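Local coordinates for protein putative metalloprotease II (Bacteroides fragilis, PDB 4ON1) that probably cleaves proteins as a zinc-dependent metalloendopeptidase related to fragilysin, at residues P15-V20 against E42-L47; W54-K59 against D80-N85; Y258-L263 against F298-G303; G290-G295 against A319-T324; V64-S69 against V242-K247. All blocks are in the same frame, centred on the assembly; numbering follows the deposited sequence.

From the N terminus, interaction 1 closes first, bringing strand 19-22 back beside strand 43-49 after helix 28-35. Interaction 2 follows in series and touches it, because strands 43-49 and 52-68 are neighbours. It closes the loop from residues 54-59 to residues 80-85. Interaction 5 starts within that loop and ends at residues 242-247, so it crosses interaction 2. It links the N-terminal domain to the protease part. Interactions 3 and 4 come later and cross each other. Their centres lie about 7 Å apart, and together they tie helix 259-271 and the loop at 290-295 to strands 299-301 and 319-323.

Interaction 1 (P15-V20 against E42-L47); sequences PQLEHV and EHTIML
His19 and Val20 pair with Ile45 and Met46 in parallel register, with the CA atoms of His19 and Ile45 4.7 Å apart. The backbone bonds are few. Glu18 N gives a bond of 3.0 Å to Thr44 O, and His19 N adds a weak one to the same oxygen. Met46 N returns a bond of 2.9 Å to His19 O.

The two histidines meet through their ring nitrogens. His19 NE2 and His43 ND1 are 2.9 Å apart in a nearly straight hydrogen bond, and either could be the donor. The rings touch rim to rim with their planes 18° apart. The Glu18 carboxylate lies over one face of the His43 ring, with Glu18 OE2 3.5 Å above the plane and over the ring centre. Its negative charge may raise the tendency of the His43 ring to be protonated.

Helix 28-35 connects these two parallel strands of the N-terminal domain. Its Val34 touches both His19 and Ile45, which share one face of the sheet. His19 CD2 lies 4.1 Å from Ile45 CG1 on that face. Strand 43-49 pairs on with strand 52-68.

Leu17 packs on Met46. Leu17 CD2 comes to 3.7 Å from Met46 CB, and the two side chains cross obliquely. Met46 CG is anti to its backbone N (chi1 162°), and the chain bends again at chi2 and chi3.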
# COMPACT_ATOMS: atom_id res chain seq x y z
N PRO A 15 29.76 4.01 -16.50
CA PRO A 15 30.47 3.74 -15.25
C PRO A 15 29.79 2.64 -14.44
O PRO A 15 29.87 1.48 -14.82
CB PRO A 15 30.43 5.08 -14.51
CG PRO A 15 29.20 5.75 -15.03
CD PRO A 15 28.95 5.24 -16.43
N GLN A 16 29.12 3.01 -13.35
CA GLN A 16 28.38 2.03 -12.57
C GLN A 16 26.91 2.10 -12.95
O GLN A 16 26.05 1.53 -12.27
CB GLN A 16 28.56 2.28 -11.07
CG GLN A 16 29.97 2.01 -10.56
CD GLN A 16 30.50 0.66 -11.00
OE1 GLN A 16 29.85 -0.37 -10.82
NE2 GLN A 16 31.70 0.66 -11.58
N LEU A 17 26.62 2.78 -14.05
CA LEU A 17 25.28 2.82 -14.61
C LEU A 17 24.91 1.53 -15.33
O LEU A 17 25.72 0.99 -16.09
CB LEU A 17 25.13 4.00 -15.56
CG LEU A 17 24.85 5.33 -14.88
CD1 LEU A 17 25.17 6.49 -15.80
CD2 LEU A 17 23.39 5.38 -14.45
N GLU A 18 23.68 1.08 -15.13
CA GLU A 18 23.19 -0.09 -15.85
C GLU A 18 21.97 0.21 -16.71
O GLU A 18 21.65 -0.55 -17.63
CB GLU A 18 22.85 -1.22 -14.86
CG GLU A 18 24.06 -1.75 -14.11
CD GLU A 18 23.78 -3.07 -13.41
OE1 GLU A 18 23.44 -4.05 -14.10
OE2 GLU A 18 23.90 -3.12 -12.17
N HIS A 19 21.27 1.30 -16.42
CA HIS A 19 20.04 1.61 -17.14
C HIS A 19 19.83 3.11 -17.32
O HIS A 19 20.29 3.91 -16.51
CB HIS A 19 18.82 1.03 -16.41
CG HIS A 19 19.00 -0.38 -15.96
ND1 HIS A 19 18.73 -1.47 -16.76
CD2 HIS A 19 19.43 -0.89 -14.77
CE1 HIS A 19 18.98 -2.58 -16.10
NE2 HIS A 19 19.41 -2.26 -14.89
N VAL A 20 19.12 3.47 -18.38
CA VAL A 20 18.61 4.83 -18.55
C VAL A 20 17.10 4.74 -18.66
O VAL A 20 16.55 3.74 -19.11
CB VAL A 20 19.16 5.54 -19.81
CG1 VAL A 20 20.67 5.55 -19.81
CG2 VAL A 20 18.60 4.90 -21.08
N GLU A 42 22.26 -4.36 -6.28
CA GLU A 42 21.88 -2.98 -6.52
C GLU A 42 22.13 -2.60 -7.99
O GLU A 42 23.19 -2.90 -8.54
CB GLU A 42 22.68 -2.07 -5.58
CG GLU A 42 22.44 -0.59 -5.73
CD GLU A 42 23.42 0.23 -4.89
OE1 GLU A 42 23.49 0.00 -3.67
OE2 GLU A 42 24.12 1.09 -5.46
N HIS A 43 21.15 -1.96 -8.62
CA HIS A 43 21.32 -1.45 -9.98
C HIS A 43 21.24 0.06 -9.94
O HIS A 43 20.44 0.63 -9.20
CB HIS A 43 20.25 -2.00 -10.93
CG HIS A 43 20.48 -3.42 -11.35
ND1 HIS A 43 20.45 -3.82 -12.67
CD2 HIS A 43 20.73 -4.54 -10.63
CE1 HIS A 43 20.68 -5.11 -12.75
NE2 HIS A 43 20.85 -5.58 -11.52
N THR A 44 22.06 0.72 -10.75
CA THR A 44 22.05 2.17 -10.78
C THR A 44 21.40 2.61 -12.07
O THR A 44 21.73 2.13 -13.15
CB THR A 44 23.48 2.74 -10.65
OG1 THR A 44 24.08 2.26 -9.45
CG2 THR A 44 23.43 4.26 -10.60
N ILE A 45 20.46 3.54 -11.93
CA ILE A 45 19.66 4.00 -13.06
C ILE A 45 19.80 5.50 -13.26
O ILE A 45 19.71 6.26 -12.30
CB ILE A 45 18.16 3.69 -12.85
CG1 ILE A 45 17.95 2.22 -12.50
CG2 ILE A 45 17.35 4.11 -14.08
CD1 ILE A 45 16.58 1.93 -11.93
N MET A 46 20.02 5.92 -14.49
CA MET A 46 19.96 7.34 -14.81
C MET A 46 18.56 7.73 -15.25
O MET A 46 18.05 7.24 -16.26
CB MET A 46 20.96 7.70 -15.89
CG MET A 46 20.63 9.03 -16.54
SD MET A 46 22.11 9.90 -16.98
CE MET A 46 22.68 10.30 -15.33
N LEU A 47 17.94 8.61 -14.48
CA LEU A 47 16.60 9.06 -14.77
C LEU A 47 16.64 10.42 -15.44
O LEU A 47 17.52 11.23 -15.17
CB LEU A 47 15.77 9.14 -13.48
CG LEU A 47 15.61 7.82 -12.73
CD1 LEU A 47 15.01 8.06 -11.35
CD2 LEU A 47 14.75 6.88 -13.53

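Interaction 2 (W54-K59 against D80-N85); sequences WTTSIK and DKDSIN
Asp82 OD2 is gripped from two sources, Ser57 and Gln79. Ser57 OG donates to it over 2.8 Å, meeting the oxygen nearly along its C-O axis. Ser57 N adds a weak bond of 3.4 Å to the same atom, bent to 144° at the hydrogen. Gln79 N, in the turn just before, also bonds to Asp82 OD2. Asp82 is poorly ordered, so these lengths deserve some caution.

The contact belongs to an antiparallel beta meander of the N-terminal domain. Strand 52-68 pairs with strand 71-78, which turns back through residues 79-83 into strand 84-88. Asp82 of the turn comes up against Thr56 and Ser57, and Ile84 just after it reaches Thr56 and Ile58. Asp82 CG is anti to its carbonyl carbon (chi1 -80°), with the carboxylate lying against Ser57.

Beside the carboxylate the contact is mostly apolar. Ile84 CB points at strand 52-68, and its CG2 touches both Thr56 and Ile58. Thr56 and Ile84 reach toward each other tip to tip, with Thr56 OG1 3.5 Å from Ile84 CG2. Ile58 crosses Ile84 at about a right angle. Ile95 and Leu97 of strand 92-99 also touch Ile84, and Phe76 touches Ile58, which makes this a small buried core. Its closest apolar approach across the two segments is Ile58 CG2 to Ile84 CG2, at 3.6 Å.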
# COMPACT_ATOMS: atom_id res chain seq x y z
N TRP A 54 19.43 12.66 -13.36
CA TRP A 54 20.11 12.27 -12.13
C TRP A 54 20.14 10.76 -11.99
O TRP A 54 19.36 10.05 -12.64
CB TRP A 54 19.43 12.90 -10.92
CG TRP A 54 18.09 12.30 -10.56
CD1 TRP A 54 17.82 11.41 -9.56
CD2 TRP A 54 16.83 12.56 -11.22
NE1 TRP A 54 16.48 11.10 -9.54
CE2 TRP A 54 15.85 11.79 -10.55
CE3 TRP A 54 16.44 13.36 -12.29
CZ2 TRP A 54 14.50 11.80 -10.93
CZ3 TRP A 54 15.10 13.37 -12.67
CH2 TRP A 54 14.15 12.59 -11.99
N THR A 55 21.05 10.26 -11.16
CA THR A 55 21.16 8.83 -10.94
C THR A 55 20.54 8.42 -9.62
O THR A 55 20.55 9.17 -8.65
CB THR A 55 22.63 8.36 -10.94
OG1 THR A 55 23.34 9.07 -9.92
CG2 THR A 55 23.26 8.64 -12.28
N THR A 56 20.01 7.21 -9.59
CA THR A 56 19.53 6.61 -8.35
C THR A 56 19.87 5.14 -8.39
O THR A 56 20.13 4.58 -9.46
CB THR A 56 18.02 6.81 -8.15
OG1 THR A 56 17.64 6.31 -6.86
CG2 THR A 56 17.24 6.05 -9.22
N SER A 57 19.89 4.50 -7.23
CA SER A 57 20.11 3.06 -7.20
C SER A 57 18.92 2.40 -6.53
O SER A 57 18.34 2.96 -5.61
CB SER A 57 21.41 2.73 -6.48
OG SER A 57 21.24 2.81 -5.08
N ILE A 58 18.53 1.22 -7.00
CA ILE A 58 17.48 0.45 -6.34
C ILE A 58 17.81 -1.03 -6.34
O ILE A 58 18.66 -1.48 -7.10
CB ILE A 58 16.09 0.64 -7.00
CG1 ILE A 58 16.04 -0.02 -8.37
CG2 ILE A 58 15.69 2.10 -7.09
CD1 ILE A 58 14.66 0.03 -9.00
N LYS A 59 17.15 -1.78 -5.46
CA LYS A 59 17.26 -3.23 -5.50
C LYS A 59 15.93 -3.85 -5.13
O LYS A 59 15.05 -3.19 -4.56
CB LYS A 59 18.35 -3.75 -4.56
CG LYS A 59 18.07 -3.49 -3.11
CD LYS A 59 19.15 -4.14 -2.23
CE LYS A 59 20.54 -3.69 -2.63
NZ LYS A 59 21.59 -4.21 -1.71
N ASP A 80 19.91 4.26 -0.05
CA ASP A 80 20.29 5.13 1.05
C ASP A 80 20.07 6.58 0.65
O ASP A 80 20.75 7.10 -0.24
CB ASP A 80 21.76 4.89 1.44
CG ASP A 80 22.23 5.82 2.55
OD1 ASP A 80 21.39 6.34 3.31
OD2 ASP A 80 23.46 6.03 2.67
N LYS A 81 19.09 7.22 1.30
CA LYS A 81 18.72 8.61 1.03
C LYS A 81 18.11 8.74 -0.36
O LYS A 81 17.61 9.80 -0.74
CB LYS A 81 19.92 9.54 1.23
CG LYS A 81 20.43 9.52 2.66
CD LYS A 81 21.52 10.54 2.90
CE LYS A 81 22.10 10.36 4.29
NZ LYS A 81 23.24 11.29 4.55
N ASP A 82 18.19 7.65 -1.12
CA ASP A 82 17.64 7.56 -2.46
C ASP A 82 16.16 7.89 -2.36
O ASP A 82 15.63 8.66 -3.16
CB ASP A 82 17.85 6.15 -3.03
CG ASP A 82 19.26 5.93 -3.55
OD1 ASP A 82 20.04 6.90 -3.60
OD2 ASP A 82 19.58 4.77 -3.90
N SER A 83 15.52 7.29 -1.36
CA SER A 83 14.09 7.46 -1.10
C SER A 83 13.26 7.24 -2.37
O SER A 83 12.48 8.10 -2.77
CB SER A 83 13.82 8.85 -0.52
OG SER A 83 12.53 8.92 0.04
N ILE A 84 13.45 6.07 -2.98
CA ILE A 84 12.65 5.68 -4.14
C ILE A 84 12.08 4.27 -3.95
O ILE A 84 12.71 3.42 -3.33
CB ILE A 84 13.51 5.76 -5.44
CG1 ILE A 84 12.77 5.19 -6.65
CG2 ILE A 84 14.83 5.03 -5.25
CD1 ILE A 84 13.49 5.41 -7.96
N ASN A 85 10.87 4.05 -4.46
CA ASN A 85 10.25 2.73 -4.48
C ASN A 85 9.75 2.44 -5.88
O ASN A 85 9.44 3.36 -6.63
CB ASN A 85 9.09 2.62 -3.49
CG ASN A 85 9.55 2.59 -2.04
OD1 ASN A 85 9.30 3.53 -1.28
ND2 ASN A 85 10.23 1.52 -1.66

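Interaction 3 (Y258-L263 against F298-G303); sequences YEVSAL and FGYASG
Tyr300 is the first residue of the 298-303 segment to meet the helix, and its ring is touched by three residues of 258-263. Glu259 CG lies over one face, 3.6 Å above the plane and offset toward the rim. This is a CH-pi contact, with CG 4.0 Å from the ring centroid. Glu259 CG stands between its own backbone N and carbonyl carbon (chi1 58°), and the chain bends again at chi2. The Glu259 and Tyr300 side chains cross at about a right angle. Leu263 CD2 comes to the ring edge, 3.7 Å from Tyr300 CD2. Val260 CG2 reaches the phenol end, 3.6 Å from Tyr300 OH.

Ala301 CB touches helix 331-340 at His338, whereas Tyr300 CB points at helix 259-271. Zinc ligand Asp176 bonds to the Ala301 backbone. Strand 299-301 belongs to the sheet of the metallopeptidase domain and pairs antiparallel with strand 319-323. It lies next to the helix that carries the zinc-binding histidines His334 and His338 of an HExxH motif, consistent with a metzincin-type protease. The axes of helix segment 259-263 and strand 299-301 approach to 8.9 Å at 64°.

Ser302 ends the contact. Leu263 CD2 packs 3.5 Å from Ser302 CA and 3.7 Å from Ser302 CB. Ser302 OG bonds outside the contact, to Glu317 O and Ala319 N.

The polar end of Glu259 makes a weak bond to Thr297. The two segments meet by van der Waals and CH-pi contacts, with no directed polar bond between them.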
# COMPACT_ATOMS: atom_id res chain seq x y z
N TYR A 258 -21.51 2.65 7.58
CA TYR A 258 -20.86 2.86 8.85
C TYR A 258 -19.83 1.77 9.03
O TYR A 258 -20.12 0.60 8.74
CB TYR A 258 -21.88 2.84 9.98
CG TYR A 258 -21.29 2.96 11.36
CD1 TYR A 258 -20.36 3.95 11.66
CD2 TYR A 258 -21.67 2.09 12.37
CE1 TYR A 258 -19.83 4.07 12.93
CE2 TYR A 258 -21.15 2.21 13.64
CZ TYR A 258 -20.23 3.19 13.92
OH TYR A 258 -19.71 3.30 15.18
N GLU A 259 -18.64 2.14 9.48
CA GLU A 259 -17.49 1.25 9.47
C GLU A 259 -17.71 -0.01 10.31
O GLU A 259 -17.26 -1.09 9.91
CB GLU A 259 -16.23 2.00 9.92
CG GLU A 259 -16.30 2.63 11.31
CD GLU A 259 -16.71 4.11 11.24
OE1 GLU A 259 -17.26 4.54 10.21
OE2 GLU A 259 -16.47 4.83 12.22
N VAL A 260 -18.35 0.11 11.47
CA VAL A 260 -18.57 -1.04 12.34
C VAL A 260 -19.46 -2.08 11.66
O VAL A 260 -19.16 -3.27 11.66
CB VAL A 260 -19.19 -0.63 13.68
CG1 VAL A 260 -19.50 -1.85 14.55
CG2 VAL A 260 -18.26 0.33 14.42
N SER A 261 -20.55 -1.61 11.06
CA SER A 261 -21.45 -2.47 10.29
C SER A 261 -20.74 -3.07 9.08
O SER A 261 -20.91 -4.25 8.77
CB SER A 261 -22.68 -1.68 9.84
OG SER A 261 -23.15 -0.86 10.88
N ALA A 262 -19.95 -2.24 8.39
CA ALA A 262 -19.23 -2.69 7.20
C ALA A 262 -18.22 -3.79 7.53
O ALA A 262 -18.08 -4.77 6.79
CB ALA A 262 -18.53 -1.52 6.53
N LEU A 263 -17.51 -3.64 8.64
CA LEU A 263 -16.55 -4.67 9.05
C LEU A 263 -17.25 -5.99 9.39
O LEU A 263 -16.85 -7.06 8.92
CB LEU A 263 -15.74 -4.20 10.26
CG LEU A 263 -14.72 -5.22 10.76
CD1 LEU A 263 -13.72 -5.56 9.66
CD2 LEU A 263 -14.00 -4.71 11.99
N PHE A 298 -11.44 6.29 6.88
CA PHE A 298 -10.57 5.81 5.81
C PHE A 298 -10.24 4.33 5.97
O PHE A 298 -9.89 3.65 5.01
CB PHE A 298 -9.27 6.61 5.77
CG PHE A 298 -9.47 8.09 5.86
CD1 PHE A 298 -10.50 8.71 5.16
CD2 PHE A 298 -8.63 8.87 6.64
CE1 PHE A 298 -10.69 10.08 5.24
CE2 PHE A 298 -8.81 10.24 6.72
CZ PHE A 298 -9.85 10.84 6.02
N GLY A 299 -10.35 3.85 7.20
CA GLY A 299 -10.03 2.47 7.52
C GLY A 299 -10.55 2.15 8.90
O GLY A 299 -10.86 3.06 9.68
N TYR A 300 -10.68 0.87 9.21
CA TYR A 300 -11.19 0.45 10.51
C TYR A 300 -10.73 -0.96 10.82
O TYR A 300 -10.92 -1.86 10.00
CB TYR A 300 -12.72 0.55 10.55
CG TYR A 300 -13.32 0.26 11.91
CD1 TYR A 300 -13.33 1.21 12.92
CD2 TYR A 300 -13.90 -0.98 12.18
CE1 TYR A 300 -13.89 0.94 14.16
CE2 TYR A 300 -14.45 -1.26 13.40
CZ TYR A 300 -14.45 -0.30 14.39
OH TYR A 300 -15.02 -0.60 15.60
N ALA A 301 -10.14 -1.14 11.99
CA ALA A 301 -9.59 -2.43 12.40
C ALA A 301 -10.46 -3.09 13.46
O ALA A 301 -11.03 -2.41 14.31
CB ALA A 301 -8.16 -2.25 12.92
N SER A 302 -10.54 -4.42 13.42
CA SER A 302 -11.40 -5.16 14.34
C SER A 302 -10.94 -5.05 15.79
O SER A 302 -11.73 -5.24 16.70
CB SER A 302 -11.48 -6.64 13.94
OG SER A 302 -10.22 -7.25 14.03
N GLY A 303 -9.65 -4.80 15.99
CA GLY A 303 -9.11 -4.64 17.33
C GLY A 303 -7.65 -4.21 17.30
O GLY A 303 -7.00 -4.20 16.26

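Interaction 4 (G290-G295 against A319-T324); sequences GTWDSG and AAISTT
Gly290 and Thr323 make the closest backbone approach, with CA atoms 5.8 Å apart. The 290-295 segment is an irregular loop, and residues 290-292 run 136° from the direction of residues 321-323. Strand 319-323 belongs to the sheet of the metallopeptidase domain. It lies between strand 284-288, parallel to it, and strand 299-301, antiparallel to it. The loop links those two neighbours and folds back on the strand between them.

Thr323 OG1 is 2.8 Å from Gly290 O and can donate to it, though that proton has another acceptor within reach. Ser325 N also bonds to Thr323 OG1.

Trp292 carries most of the contact. Its CB points at the strand, and CG is anti to the carbonyl carbon (chi1 -67°). Ile321 CD1 sits 3.5 Å above the indole plane, over its centre. This is a CH-pi contact, 3.7 Å from the centroid of the five-membered ring. Ile321 CB adds a second touch, 3.7 Å from Trp292 CZ2. At the indole edge, Trp292 CZ3 lies 3.7 Å from Thr323 N, near the ring plane. Trp292 CH2 is 3.5 Å from Ser322 N.

Arg288 makes a cation-pi contact with Trp292 and bonds through NH1 to Thr291 O. Ala262 also touches the indole, which is therefore packed between strand 319-323 and helix 259-271.

Ser322 CB points away from the loop, and its side chain touches Thr331 and Leu332 of the helix that bears the zinc ligands His334 and His338. Ser322 OG donates to Thr323 O over 2.9 Å, with the donor tilted 19° from the carbonyl plane.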
# COMPACT_ATOMS: atom_id res chain seq x y z
N GLY A 290 -13.07 4.00 -2.26
CA GLY A 290 -13.73 5.04 -1.50
C GLY A 290 -13.51 4.97 0.00
O GLY A 290 -12.50 4.45 0.48
N THR A 291 -14.47 5.52 0.75
CA THR A 291 -14.36 5.61 2.20
C THR A 291 -15.65 5.15 2.87
O THR A 291 -16.58 4.72 2.20
CB THR A 291 -14.08 7.05 2.65
OG1 THR A 291 -15.09 7.91 2.11
CG2 THR A 291 -12.71 7.50 2.17
N TRP A 292 -15.69 5.26 4.19
CA TRP A 292 -16.89 4.95 4.95
C TRP A 292 -17.37 6.17 5.72
O TRP A 292 -16.66 7.17 5.81
CB TRP A 292 -16.64 3.78 5.90
CG TRP A 292 -16.40 2.49 5.18
CD1 TRP A 292 -17.33 1.55 4.86
CD2 TRP A 292 -15.15 2.03 4.66
NE1 TRP A 292 -16.73 0.51 4.18
CE2 TRP A 292 -15.40 0.78 4.04
CE3 TRP A 292 -13.85 2.53 4.66
CZ2 TRP A 292 -14.39 0.04 3.43
CZ3 TRP A 292 -12.85 1.80 4.05
CH2 TRP A 292 -13.12 0.56 3.45
N ASP A 293 -18.58 6.07 6.26
CA ASP A 293 -19.15 7.12 7.09
C ASP A 293 -19.09 8.49 6.41
O ASP A 293 -18.51 9.43 6.95
CB ASP A 293 -18.44 7.19 8.45
CG ASP A 293 -19.24 7.97 9.48
OD1 ASP A 293 -20.48 7.81 9.52
OD2 ASP A 293 -18.62 8.76 10.23
N SER A 294 -19.65 8.57 5.20
CA SER A 294 -19.72 9.83 4.45
C SER A 294 -18.38 10.56 4.38
O SER A 294 -18.31 11.77 4.60
CB SER A 294 -20.77 10.74 5.07
OG SER A 294 -22.02 10.08 5.14
N GLY A 295 -17.31 9.82 4.07
CA GLY A 295 -16.00 10.42 3.88
C GLY A 295 -15.15 10.59 5.12
O GLY A 295 -13.98 10.96 5.04
N ALA A 319 -9.58 -8.80 11.28
CA ALA A 319 -9.98 -8.21 10.02
C ALA A 319 -9.97 -6.70 10.09
O ALA A 319 -9.97 -6.11 11.17
CB ALA A 319 -11.37 -8.71 9.59
N ALA A 320 -9.96 -6.09 8.92
CA ALA A 320 -10.06 -4.65 8.82
C ALA A 320 -10.70 -4.28 7.50
O ALA A 320 -10.88 -5.13 6.63
CB ALA A 320 -8.69 -4.00 8.95
N ILE A 321 -11.06 -3.02 7.36
CA ILE A 321 -11.44 -2.48 6.08
C ILE A 321 -10.53 -1.28 5.82
O ILE A 321 -10.10 -0.61 6.76
CB ILE A 321 -12.92 -2.08 6.06
CG1 ILE A 321 -13.17 -0.93 7.03
CG2 ILE A 321 -13.80 -3.26 6.49
CD1 ILE A 321 -14.65 -0.59 7.19
N SER A 322 -10.22 -1.03 4.55
CA SER A 322 -9.29 0.05 4.23
C SER A 322 -9.54 0.62 2.85
O SER A 322 -9.81 -0.11 1.91
CB SER A 322 -7.85 -0.45 4.31
OG SER A 322 -6.95 0.61 4.01
N THR A 323 -9.43 1.94 2.75
CA THR A 323 -9.40 2.59 1.44
C THR A 323 -8.08 2.26 0.76
O THR A 323 -7.10 1.90 1.42
CB THR A 323 -9.55 4.12 1.56
OG1 THR A 323 -9.76 4.70 0.26
CG2 THR A 323 -8.32 4.72 2.23
N THR A 324 -8.04 2.34 -0.57
CA THR A 324 -6.78 2.19 -1.29
C THR A 324 -6.41 3.47 -2.02
O THR A 324 -5.41 3.52 -2.74
CB THR A 324 -6.81 1.04 -2.31
OG1 THR A 324 -7.93 1.23 -3.19
CG2 THR A 324 -6.95 -0.28 -1.60

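Interaction 5 (V64-S69 against V242-K247); sequences VEIEES and VKYTIK
Two parallel strands of different parts of the protein are zipped together here, strand 52-68 of the N-terminal domain and strand 240-248 of the metallopeptidase part. Val64 to Glu67 pair with Val242 to Thr245 in register, and the short axes run only 7° apart. Glu65 N bonds to Val242 O over 3.0 Å. Tyr244 N bonds to Glu65 O over 2.8 Å. Glu67 N to Tyr244 O and Ile246 N to Glu67 O continue the ladder.

The face of Val64, Ile66, Tyr244 and Ile246 is mostly apolar; Glu68 at its end bonds to Tyr92 and Ser89. Val64 lies beside Val242, with Val64 CG1 4.1 Å from Val242 CB. Ile66 CG1 comes to 3.9 Å from Tyr244 CD2. Ile66 CG2 is 4.0 Å from Ile246 CD1. Helix 217-230 packs on this face. Its Ile224 and Val227 touch Tyr244, whose OH bonds to Thr228.

The other face is polar. Glu65 and Lys243 lie side by side, both with CG anti to the backbone N. Glu65 OE2 stays 4.1 Å from Lys243 NZ, beyond a salt bridge, but a water joins Glu65 OE1 to that NZ. Glu67 lies beside Thr245, whose hydroxyl bonds to Glu204. Two further waters donate to Ile246 O. One also donates to Glu67 OE2, and the other accepts from Ser69 N at 2.7 Å, where the strands part.

Strand 240-248 pairs with strand 201-209 on its other edge. The contact therefore extends the protease sheet with a strand of the N-terminal domain, consistent with a fragilysin-type proenzyme.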
# COMPACT_ATOMS: atom_id res chain seq x y z
N VAL A 64 9.40 -10.50 1.29
CA VAL A 64 7.99 -10.26 0.98
C VAL A 64 7.58 -10.93 -0.32
O VAL A 64 8.34 -10.99 -1.28
CB VAL A 64 7.65 -8.76 0.88
CG1 VAL A 64 7.70 -8.12 2.26
CG2 VAL A 64 8.61 -8.06 -0.06
N GLU A 65 6.36 -11.44 -0.33
CA GLU A 65 5.77 -12.09 -1.49
C GLU A 65 4.39 -11.50 -1.74
O GLU A 65 3.61 -11.31 -0.80
CB GLU A 65 5.69 -13.62 -1.27
CG GLU A 65 4.98 -14.40 -2.37
CD GLU A 65 4.86 -15.89 -2.05
OE1 GLU A 65 5.53 -16.36 -1.10
OE2 GLU A 65 4.10 -16.59 -2.75
N ILE A 66 4.10 -11.16 -2.99
CA ILE A 66 2.79 -10.64 -3.36
C ILE A 66 2.18 -11.49 -4.46
O ILE A 66 2.82 -11.76 -5.48
CB ILE A 66 2.87 -9.17 -3.84
CG1 ILE A 66 3.58 -8.30 -2.80
CG2 ILE A 66 1.48 -8.64 -4.16
CD1 ILE A 66 3.87 -6.89 -3.30
N GLU A 67 0.94 -11.92 -4.25
CA GLU A 67 0.21 -12.67 -5.26
C GLU A 67 -0.97 -11.86 -5.74
O GLU A 67 -1.83 -11.47 -4.95
CB GLU A 67 -0.24 -14.02 -4.71
CG GLU A 67 -1.17 -14.78 -5.63
CD GLU A 67 -1.93 -15.88 -4.90
OE1 GLU A 67 -1.45 -16.35 -3.84
OE2 GLU A 67 -3.03 -16.26 -5.37
N GLU A 68 -0.99 -11.59 -7.04
CA GLU A 68 -2.01 -10.78 -7.68
C GLU A 68 -2.48 -11.50 -8.95
O GLU A 68 -1.67 -11.76 -9.85
CB GLU A 68 -1.45 -9.40 -8.01
CG GLU A 68 -2.33 -8.47 -8.81
CD GLU A 68 -1.55 -7.28 -9.35
OE1 GLU A 68 -1.35 -6.30 -8.59
OE2 GLU A 68 -1.11 -7.33 -10.52
N SER A 69 -3.76 -11.86 -9.01
CA SER A 69 -4.28 -12.67 -10.11
C SER A 69 -3.44 -13.92 -10.33
O SER A 69 -3.09 -14.25 -11.47
CB SER A 69 -4.33 -11.86 -11.41
OG SER A 69 -5.16 -10.72 -11.26
N VAL A 242 6.62 -11.71 5.08
CA VAL A 242 5.26 -11.26 4.86
C VAL A 242 4.78 -11.69 3.49
O VAL A 242 5.52 -11.63 2.51
CB VAL A 242 5.13 -9.73 5.01
CG1 VAL A 242 3.69 -9.32 4.83
CG2 VAL A 242 5.62 -9.29 6.38
N LYS A 243 3.56 -12.19 3.44
CA LYS A 243 2.93 -12.57 2.19
C LYS A 243 1.64 -11.77 2.06
O LYS A 243 0.86 -11.68 3.01
CB LYS A 243 2.68 -14.08 2.16
CG LYS A 243 2.05 -14.59 0.87
CD LYS A 243 1.82 -16.10 0.96
CE LYS A 243 1.24 -16.65 -0.33
NZ LYS A 243 1.23 -18.15 -0.35
N TYR A 244 1.42 -11.18 0.89
CA TYR A 244 0.18 -10.47 0.61
C TYR A 244 -0.59 -11.18 -0.49
O TYR A 244 -0.11 -11.29 -1.61
CB TYR A 244 0.45 -9.02 0.19
CG TYR A 244 1.32 -8.23 1.15
CD1 TYR A 244 0.75 -7.48 2.17
CD2 TYR A 244 2.70 -8.22 1.02
CE1 TYR A 244 1.54 -6.74 3.05
CE2 TYR A 244 3.49 -7.48 1.88
CZ TYR A 244 2.90 -6.74 2.89
OH TYR A 244 3.69 -6.00 3.75
N THR A 245 -1.77 -11.68 -0.16
CA THR A 245 -2.58 -12.41 -1.14
C THR A 245 -3.79 -11.57 -1.52
O THR A 245 -4.65 -11.29 -0.69
CB THR A 245 -3.02 -13.77 -0.59
OG1 THR A 245 -1.85 -14.57 -0.37
CG2 THR A 245 -3.93 -14.49 -1.59
N ILE A 246 -3.81 -11.12 -2.77
CA ILE A 246 -4.87 -10.25 -3.25
C ILE A 246 -5.93 -11.04 -4.00
O ILE A 246 -5.63 -11.68 -5.01
CB ILE A 246 -4.31 -9.14 -4.18
CG1 ILE A 246 -3.24 -8.32 -3.46
CG2 ILE A 246 -5.44 -8.24 -4.69
CD1 ILE A 246 -2.32 -7.55 -4.43
N LYS A 247 -7.17 -10.98 -3.52
CA LYS A 247 -8.26 -11.75 -4.13
C LYS A 247 -9.47 -10.90 -4.45
O LYS A 247 -9.79 -9.97 -3.71
CB LYS A 247 -8.70 -12.89 -3.20
CG LYS A 247 -7.60 -13.83 -2.77
CD LYS A 247 -8.15 -14.89 -1.81
CE LYS A 247 -9.12 -15.82 -2.51
NZ LYS A 247 -8.50 -16.51 -3.68
O HOH W 1 4.06 -19.21 -0.42
O HOH W 2 -4.13 -13.91 -6.29
O HOH W 3 -5.90 -11.12 -7.61